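Local coordinates for carnitinyl-CoA dehydratase (PDB 3R0O), which probably catalyses the dehydration of carnitinyl-CoA to crotonobetainyl-CoA, as a trimeric member of the enoyl-CoA hydratase/isomerase (crotonase) family, at residues A[136-141]-A[178-183]; A[147-152]-A[248-253]; A[156-161]-A[233-238]. One frame throughout, in Å; residues are numbered along the deposited sequence.

Contact 1: A[136-141]-A[178-183]; sequences ESASFG and MTASDA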
# COMPACT_ATOMS: atom_id res chain seq x y z
N GLU A 136 -6.77 14.63 -20.16
CA GLU A 136 -6.86 15.76 -19.23
C GLU A 136 -8.20 15.86 -18.55
O GLU A 136 -8.28 16.06 -17.33
CB GLU A 136 -6.58 17.08 -19.97
CG GLU A 136 -5.12 17.35 -20.27
CD GLU A 136 -4.30 17.69 -19.03
OE1 GLU A 136 -4.90 18.15 -18.03
OE2 GLU A 136 -3.05 17.52 -19.03
N SER A 137 -9.27 15.71 -19.33
CA SER A 137 -10.61 15.92 -18.79
C SER A 137 -11.26 14.65 -18.18
O SER A 137 -12.41 14.70 -17.76
CB SER A 137 -11.52 16.57 -19.84
OG SER A 137 -11.92 15.58 -20.77
N ALA A 138 -10.51 13.55 -18.09
CA ALA A 138 -11.04 12.33 -17.45
C ALA A 138 -11.16 12.52 -15.93
O ALA A 138 -10.48 13.34 -15.33
CB ALA A 138 -10.18 11.13 -17.76
N SER A 139 -12.05 11.77 -15.31
CA SER A 139 -12.13 11.76 -13.86
C SER A 139 -12.56 10.38 -13.43
O SER A 139 -13.15 9.63 -14.22
CB SER A 139 -13.13 12.80 -13.36
OG SER A 139 -14.41 12.53 -13.91
N PHE A 140 -12.24 10.06 -12.18
CA PHE A 140 -12.51 8.77 -11.60
C PHE A 140 -13.33 8.97 -10.32
O PHE A 140 -13.30 10.04 -9.71
CB PHE A 140 -11.18 8.04 -11.31
CG PHE A 140 -10.29 7.91 -12.54
CD1 PHE A 140 -10.28 6.74 -13.28
CD2 PHE A 140 -9.47 8.97 -12.95
CE1 PHE A 140 -9.48 6.61 -14.42
CE2 PHE A 140 -8.68 8.87 -14.09
CZ PHE A 140 -8.68 7.68 -14.83
N GLY A 141 -14.08 7.96 -9.95
CA GLY A 141 -14.80 7.98 -8.69
C GLY A 141 -15.71 6.78 -8.58
O GLY A 141 -15.91 6.04 -9.53
N MET A 178 -12.38 12.09 -8.39
CA MET A 178 -10.97 12.50 -8.35
C MET A 178 -10.56 12.91 -9.77
O MET A 178 -10.84 12.17 -10.72
CB MET A 178 -10.05 11.36 -7.85
CG MET A 178 -8.55 11.72 -7.91
SD MET A 178 -7.51 10.44 -7.16
CE MET A 178 -7.86 10.80 -5.41
N THR A 179 -9.92 14.07 -9.94
CA THR A 179 -9.48 14.46 -11.28
C THR A 179 -8.33 13.58 -11.79
O THR A 179 -7.61 12.95 -10.98
CB THR A 179 -8.96 15.90 -11.31
OG1 THR A 179 -7.79 15.97 -10.50
CG2 THR A 179 -10.03 16.93 -10.80
N ALA A 180 -8.15 13.55 -13.10
CA ALA A 180 -7.02 12.81 -13.70
C ALA A 180 -5.68 13.26 -13.12
O ALA A 180 -4.82 12.43 -12.80
CB ALA A 180 -7.00 12.98 -15.23
N SER A 181 -5.53 14.57 -12.98
CA SER A 181 -4.32 15.17 -12.43
C SER A 181 -4.03 14.69 -11.00
O SER A 181 -2.90 14.33 -10.67
CB SER A 181 -4.43 16.71 -12.49
OG SER A 181 -3.45 17.29 -11.65
N ASP A 182 -5.06 14.65 -10.15
CA ASP A 182 -4.87 14.11 -8.79
C ASP A 182 -4.58 12.62 -8.80
O ASP A 182 -3.73 12.14 -8.02
CB ASP A 182 -6.07 14.42 -7.89
CG ASP A 182 -6.03 15.84 -7.34
OD1 ASP A 182 -4.98 16.50 -7.44
OD2 ASP A 182 -7.05 16.30 -6.80
N ALA A 183 -5.22 11.89 -9.71
CA ALA A 183 -4.96 10.42 -9.80
C ALA A 183 -3.49 10.10 -10.21
O ALA A 183 -2.88 9.12 -9.72
CB ALA A 183 -5.96 9.76 -10.76
O HOH W 1 -7.07 16.63 -14.47
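Phe140 and Met178 form an antiparallel hydrogen-bonded pair. Phe140 N donates to Met178 O at 2.9 Å, almost straight at 173° and in the plane of that carbonyl, while Met178 N returns a short bond of 2.6 Å to Phe140 O. At the next pair, Ser139 with Thr179, which is non-hydrogen-bonded, the backbone gains a CA-H...O contact of 3.4 Å from Ser139 CA to Met178 O. That oxygen therefore serves both a strong and a weak donor of the neighbouring strand. Past the pairing, where 178-179 gives way to the helix, Ala180 N makes a weak bond to Ala138 O (3.2 Å, 134°). A water donates to Glu136 O and accepts from Ser181 N, linking the two.

The pairing belongs to the small three-stranded sheet of the crotonase fold, in which strand 139-141 runs in the middle, parallel to 118-119 and antiparallel to 178-179. The last of these strands turns directly into helix 180-186. Thr179 is its N-cap, and its OG1 accepts from Asp182 N at 3.1 Å.

Side-chain packing completes the contact. With chi1 at -56°, Phe140 CG lies beside its own N and anti to the carbonyl carbon. The ring turns its edge to Ala180 CA, 4.3 Å from CE2, whereas Ala183 CB approaches CD2 obliquely at 4.2 Å. Val114 and Ala126 also touch this ring, from the main sheet and from helix 121-128. The methyls of Ala138 and Ala180 meet, and Ala180 CB also touches Val192 of the main sheet. Two van der Waals contacts involve backbone oxygens: Ala180 CB lies 3.5 Å from Ala138 O, and Met178 CB meets Phe140 O before the methionine chain leads off to Leu163.

Contact 2: A[147-152]-A[248-253]; sequences RGLIAG and ELLKSE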
# COMPACT_ATOMS: atom_id res chain seq x y z
N ARG A 147 -26.09 6.73 -4.59
CA ARG A 147 -27.22 6.10 -5.29
C ARG A 147 -27.90 4.99 -4.46
O ARG A 147 -28.90 4.39 -4.90
CB ARG A 147 -26.77 5.55 -6.67
N GLY A 148 -27.39 4.73 -3.26
CA GLY A 148 -27.97 3.68 -2.42
C GLY A 148 -27.50 2.26 -2.71
O GLY A 148 -28.05 1.30 -2.17
N LEU A 149 -26.48 2.12 -3.55
CA LEU A 149 -25.81 0.81 -3.75
C LEU A 149 -24.34 0.87 -3.28
O LEU A 149 -23.99 1.76 -2.48
CB LEU A 149 -25.92 0.39 -5.21
CG LEU A 149 -27.37 0.48 -5.73
CD1 LEU A 149 -27.45 0.89 -7.24
CD2 LEU A 149 -28.14 -0.81 -5.41
N ILE A 150 -23.48 -0.04 -3.77
CA ILE A 150 -22.03 0.04 -3.57
C ILE A 150 -21.28 -0.33 -4.87
O ILE A 150 -21.85 -0.92 -5.78
CB ILE A 150 -21.51 -0.88 -2.41
CG1 ILE A 150 -21.77 -2.36 -2.72
CG2 ILE A 150 -22.09 -0.50 -1.04
CD1 ILE A 150 -21.05 -3.30 -1.72
N ALA A 151 -20.01 0.01 -4.94
CA ALA A 151 -19.18 -0.40 -6.07
C ALA A 151 -18.89 -1.89 -5.93
O ALA A 151 -17.90 -2.29 -5.29
CB ALA A 151 -17.90 0.43 -6.12
N GLY A 152 -19.77 -2.70 -6.52
CA GLY A 152 -19.70 -4.16 -6.44
C GLY A 152 -18.88 -4.89 -7.50
O GLY A 152 -18.86 -6.12 -7.53
N GLU A 248 -27.38 -8.29 0.42
CA GLU A 248 -28.12 -7.80 1.56
C GLU A 248 -28.60 -6.37 1.32
O GLU A 248 -29.76 -6.04 1.60
CB GLU A 248 -27.27 -7.89 2.82
CG GLU A 248 -27.98 -7.52 4.14
CD GLU A 248 -29.08 -8.50 4.55
OE1 GLU A 248 -29.22 -9.59 3.95
OE2 GLU A 248 -29.81 -8.16 5.51
N LEU A 249 -27.72 -5.55 0.75
CA LEU A 249 -28.02 -4.14 0.50
C LEU A 249 -29.28 -3.96 -0.35
O LEU A 249 -30.12 -3.12 -0.01
CB LEU A 249 -26.83 -3.46 -0.17
CG LEU A 249 -26.75 -1.93 -0.10
CD1 LEU A 249 -26.92 -1.40 1.32
CD2 LEU A 249 -25.43 -1.45 -0.70
N LEU A 250 -29.39 -4.75 -1.42
CA LEU A 250 -30.55 -4.76 -2.33
C LEU A 250 -31.92 -5.04 -1.70
O LEU A 250 -32.94 -4.64 -2.25
CB LEU A 250 -30.35 -5.77 -3.45
CG LEU A 250 -29.26 -5.49 -4.46
CD1 LEU A 250 -29.16 -6.68 -5.40
CD2 LEU A 250 -29.53 -4.19 -5.22
N LYS A 251 -31.94 -5.73 -0.57
CA LYS A 251 -33.16 -5.89 0.22
C LYS A 251 -33.67 -4.56 0.80
O LYS A 251 -34.84 -4.48 1.18
CB LYS A 251 -32.92 -6.85 1.40
CG LYS A 251 -32.42 -8.22 1.01
CD LYS A 251 -32.36 -9.10 2.23
CE LYS A 251 -32.74 -10.53 1.88
NZ LYS A 251 -32.10 -11.00 0.63
N SER A 252 -32.81 -3.54 0.88
CA SER A 252 -33.18 -2.30 1.57
C SER A 252 -34.10 -1.39 0.74
O SER A 252 -34.06 -1.41 -0.49
CB SER A 252 -31.93 -1.52 2.03
OG SER A 252 -31.26 -0.91 0.95
N GLU A 253 -34.92 -0.60 1.44
CA GLU A 253 -35.75 0.42 0.80
C GLU A 253 -34.89 1.53 0.18
O GLU A 253 -35.24 2.08 -0.86
CB GLU A 253 -36.72 1.05 1.80
CG GLU A 253 -37.76 0.11 2.44
CD GLU A 253 -38.54 0.81 3.57
OE1 GLU A 253 -39.01 1.95 3.34
OE2 GLU A 253 -38.69 0.24 4.68
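Leu249 CD2 stands over one face of the flat peptide group between Leu149 and Ile150, almost directly above Leu149 C at 3.6 Å. The oxygen of the same peptide, Leu149 O, accepts a hydrogen bond from Ser216 OG of the second subunit. One methyl of the leucine branch covers the peptide while a neighbouring chain takes up its polar atom.

That methyl does double duty. Leu249 CD2 also presses on Ile150 CG2 at 3.5 Å, tighter than usual van der Waals contact, the two side chains crossing at a slant. The chi1 of Leu249, -160°, sets CG anti to the backbone N, and from there CG also comes within 4.1 Å of Gly148 O. On the more exposed side, Leu149 and Leu250 meet methyl to methyl, CD2 against CD2 at 3.7 Å.

Near the C-terminal end of helix 236-250, Leu249 O takes two donors, Ser252 N at 2.9 Å and Ser252 OG at 2.7 Å. Ser252 OG in turn caps Ala255 N, so this hydroxyl links that backbone turn to the N-cap of helix 253-262. The contact packs the loop between strand 139-141 and helix 155-162 of the crotonase fold against the C-terminal helical region, at the boundary with the second subunit, whose Leu215 packs on Leu249 and Ser252.

Between the two segments the contact is van der Waals packing, methyl on methyl and methyl on a peptide face. Close fit therefore holds the loop, while Leu149 O is bonded to a hydroxyl of the second subunit and Leu249 O to both Ser252 N and Ser252 OG.

Contact 3: A[156-161]-A[233-238]; sequences VFRIVE and GAEEPK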
# COMPACT_ATOMS: atom_id res chain seq x y z
N VAL A 156 -14.50 -1.12 -4.33
CA VAL A 156 -14.23 -0.77 -2.93
C VAL A 156 -12.93 -1.41 -2.44
O VAL A 156 -12.09 -0.74 -1.83
CB VAL A 156 -15.40 -1.12 -2.01
CG1 VAL A 156 -15.03 -0.82 -0.56
CG2 VAL A 156 -16.63 -0.31 -2.40
N PHE A 157 -12.74 -2.69 -2.69
CA PHE A 157 -11.54 -3.32 -2.17
C PHE A 157 -10.29 -3.05 -3.01
O PHE A 157 -9.18 -3.17 -2.50
CB PHE A 157 -11.75 -4.82 -1.83
CG PHE A 157 -12.06 -5.70 -3.02
CD1 PHE A 157 -11.04 -6.19 -3.81
CD2 PHE A 157 -13.38 -6.08 -3.29
CE1 PHE A 157 -11.32 -7.05 -4.89
CE2 PHE A 157 -13.69 -6.93 -4.36
CZ PHE A 157 -12.65 -7.42 -5.16
N ARG A 158 -10.46 -2.70 -4.28
CA ARG A 158 -9.29 -2.39 -5.11
C ARG A 158 -8.81 -0.96 -4.93
O ARG A 158 -7.61 -0.73 -4.88
CB ARG A 158 -9.49 -2.75 -6.58
CG ARG A 158 -9.57 -4.29 -6.81
CD ARG A 158 -9.87 -4.66 -8.27
NE ARG A 158 -9.66 -6.09 -8.50
CZ ARG A 158 -10.09 -6.75 -9.58
NH1 ARG A 158 -10.81 -6.11 -10.49
NH2 ARG A 158 -9.82 -8.04 -9.72
N ILE A 159 -9.72 0.00 -4.82
CA ILE A 159 -9.30 1.39 -4.59
C ILE A 159 -8.42 1.55 -3.34
O ILE A 159 -7.45 2.30 -3.40
CB ILE A 159 -10.48 2.42 -4.61
CG1 ILE A 159 -9.96 3.86 -4.81
CG2 ILE A 159 -11.32 2.35 -3.33
CD1 ILE A 159 -9.42 4.17 -6.17
N VAL A 160 -8.71 0.83 -2.24
CA VAL A 160 -7.92 0.96 -1.00
C VAL A 160 -6.49 0.42 -1.18
O VAL A 160 -5.60 0.73 -0.39
CB VAL A 160 -8.61 0.36 0.27
CG1 VAL A 160 -9.91 1.10 0.61
CG2 VAL A 160 -8.93 -1.11 0.12
N GLU A 161 -6.28 -0.36 -2.24
CA GLU A 161 -4.97 -0.89 -2.53
C GLU A 161 -4.20 -0.01 -3.49
O GLU A 161 -2.98 -0.10 -3.54
CB GLU A 161 -5.11 -2.26 -3.18
CG GLU A 161 -5.66 -3.31 -2.25
CD GLU A 161 -5.62 -4.67 -2.89
OE1 GLU A 161 -5.98 -4.76 -4.08
OE2 GLU A 161 -5.25 -5.65 -2.18
N GLY A 233 -5.78 -15.68 -5.54
CA GLY A 233 -6.31 -16.31 -4.33
C GLY A 233 -6.75 -15.32 -3.27
O GLY A 233 -7.84 -15.43 -2.72
N ALA A 234 -5.89 -14.34 -2.99
CA ALA A 234 -6.16 -13.34 -1.97
C ALA A 234 -7.36 -12.45 -2.28
O ALA A 234 -7.94 -11.87 -1.36
CB ALA A 234 -4.88 -12.46 -1.73
N GLU A 235 -7.74 -12.32 -3.56
CA GLU A 235 -8.93 -11.52 -3.90
C GLU A 235 -10.28 -12.24 -3.76
O GLU A 235 -11.31 -11.59 -3.55
CB GLU A 235 -8.86 -10.89 -5.30
CG GLU A 235 -8.12 -9.60 -5.31
CD GLU A 235 -8.29 -8.83 -6.59
OE1 GLU A 235 -8.46 -9.44 -7.67
OE2 GLU A 235 -8.24 -7.60 -6.50
N GLU A 236 -10.28 -13.56 -3.91
CA GLU A 236 -11.52 -14.33 -3.86
C GLU A 236 -12.35 -14.06 -2.59
O GLU A 236 -13.57 -13.91 -2.69
CB GLU A 236 -11.23 -15.84 -4.05
CG GLU A 236 -10.71 -16.19 -5.46
CD GLU A 236 -11.72 -15.85 -6.56
OE1 GLU A 236 -12.78 -16.49 -6.64
OE2 GLU A 236 -11.48 -14.93 -7.34
N PRO A 237 -11.71 -13.97 -1.39
CA PRO A 237 -12.57 -13.63 -0.25
C PRO A 237 -13.11 -12.21 -0.33
O PRO A 237 -14.18 -11.92 0.23
CB PRO A 237 -11.64 -13.81 0.98
CG PRO A 237 -10.55 -14.72 0.51
CD PRO A 237 -10.35 -14.34 -0.95
N LYS A 238 -12.41 -11.33 -1.02
CA LYS A 238 -12.91 -9.97 -1.17
C LYS A 238 -14.16 -9.92 -2.08
O LYS A 238 -15.13 -9.21 -1.78
CB LYS A 238 -11.79 -9.05 -1.64
CG LYS A 238 -10.56 -9.09 -0.69
CD LYS A 238 -9.38 -8.30 -1.28
CE LYS A 238 -8.18 -8.23 -0.35
NZ LYS A 238 -7.24 -7.23 -0.90
O HOH W 2 -8.39 -4.74 -0.41
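Lys238 runs across Phe157 to reach Glu161. Its CB sits over the middle of the Phe157 ring, 3.5 Å from the centroid and only 8° off the normal, a CH-pi contact. With chi1 at -56°, CG lies beside the lysine's own backbone N, and the extended chain carries CD past the CD1 side of the ring, 3.7 Å from Phe157 CD1. At the tip, NZ meets Glu161 OE2 at 2.8 Å, a salt bridge in which the two side chains reach toward each other tip to tip. NZ also donates to a water that passes a hydrogen bond on to Phe157 O, so the ammonium is tied to backbone as well as carboxylate.

Glu235 approaches the same ring at its edge, OE2 lying 3.5 Å from Phe157 CE1 with carboxylate and ring planes nearly perpendicular. Its main partner is Arg158, which grips it side-on: NE binds OE2 at 2.9 Å and NH2 binds OE1 at 2.8 Å. Both bonds are nearly straight and use the syn sides of the oxygens, in the guanidinium plane though somewhat out of the carboxylate plane. Arg158 NH1 is held by Val102 O, which helps fix the plane's rotation. Glu161 and Glu235 bring like charges to within 4.4 Å (OE1 to OE2), a repulsion that Lys238 and Arg158 probably offset.

Trp239 adds an edge-to-face contact to Phe157, and Val223 of the second subunit packs on it too. The arrangement is a helix-to-helix junction of the crotonase fold, joining helix 155-162 to the N-terminal part of helix 236-250 and the turn before it, beside the trimer interface.

How the contacts relate
From the N terminus, the first halves of all three contacts come in quick succession: strand 139-141, the loop 147-152, then helix 155-162. The chain returns first to 178-183, where contact 1 closes a loop of 36 residues. It next reaches 233-238, closing contact 3, and finally 248-253, closing contact 2. Contact 3 is thus enclosed by contact 2, whereas contact 1 crosses both. Contacts 2 and 3 share helix 236-250, fastening its two end regions to the loop 147-152 and to helix 155-162; both border the second subunit. Contact 1, its centre about 26 Å from that of contact 2 and 22 Å from that of contact 3, pairs two of the three strands of the small sheet and ties in the start of helix 180-186.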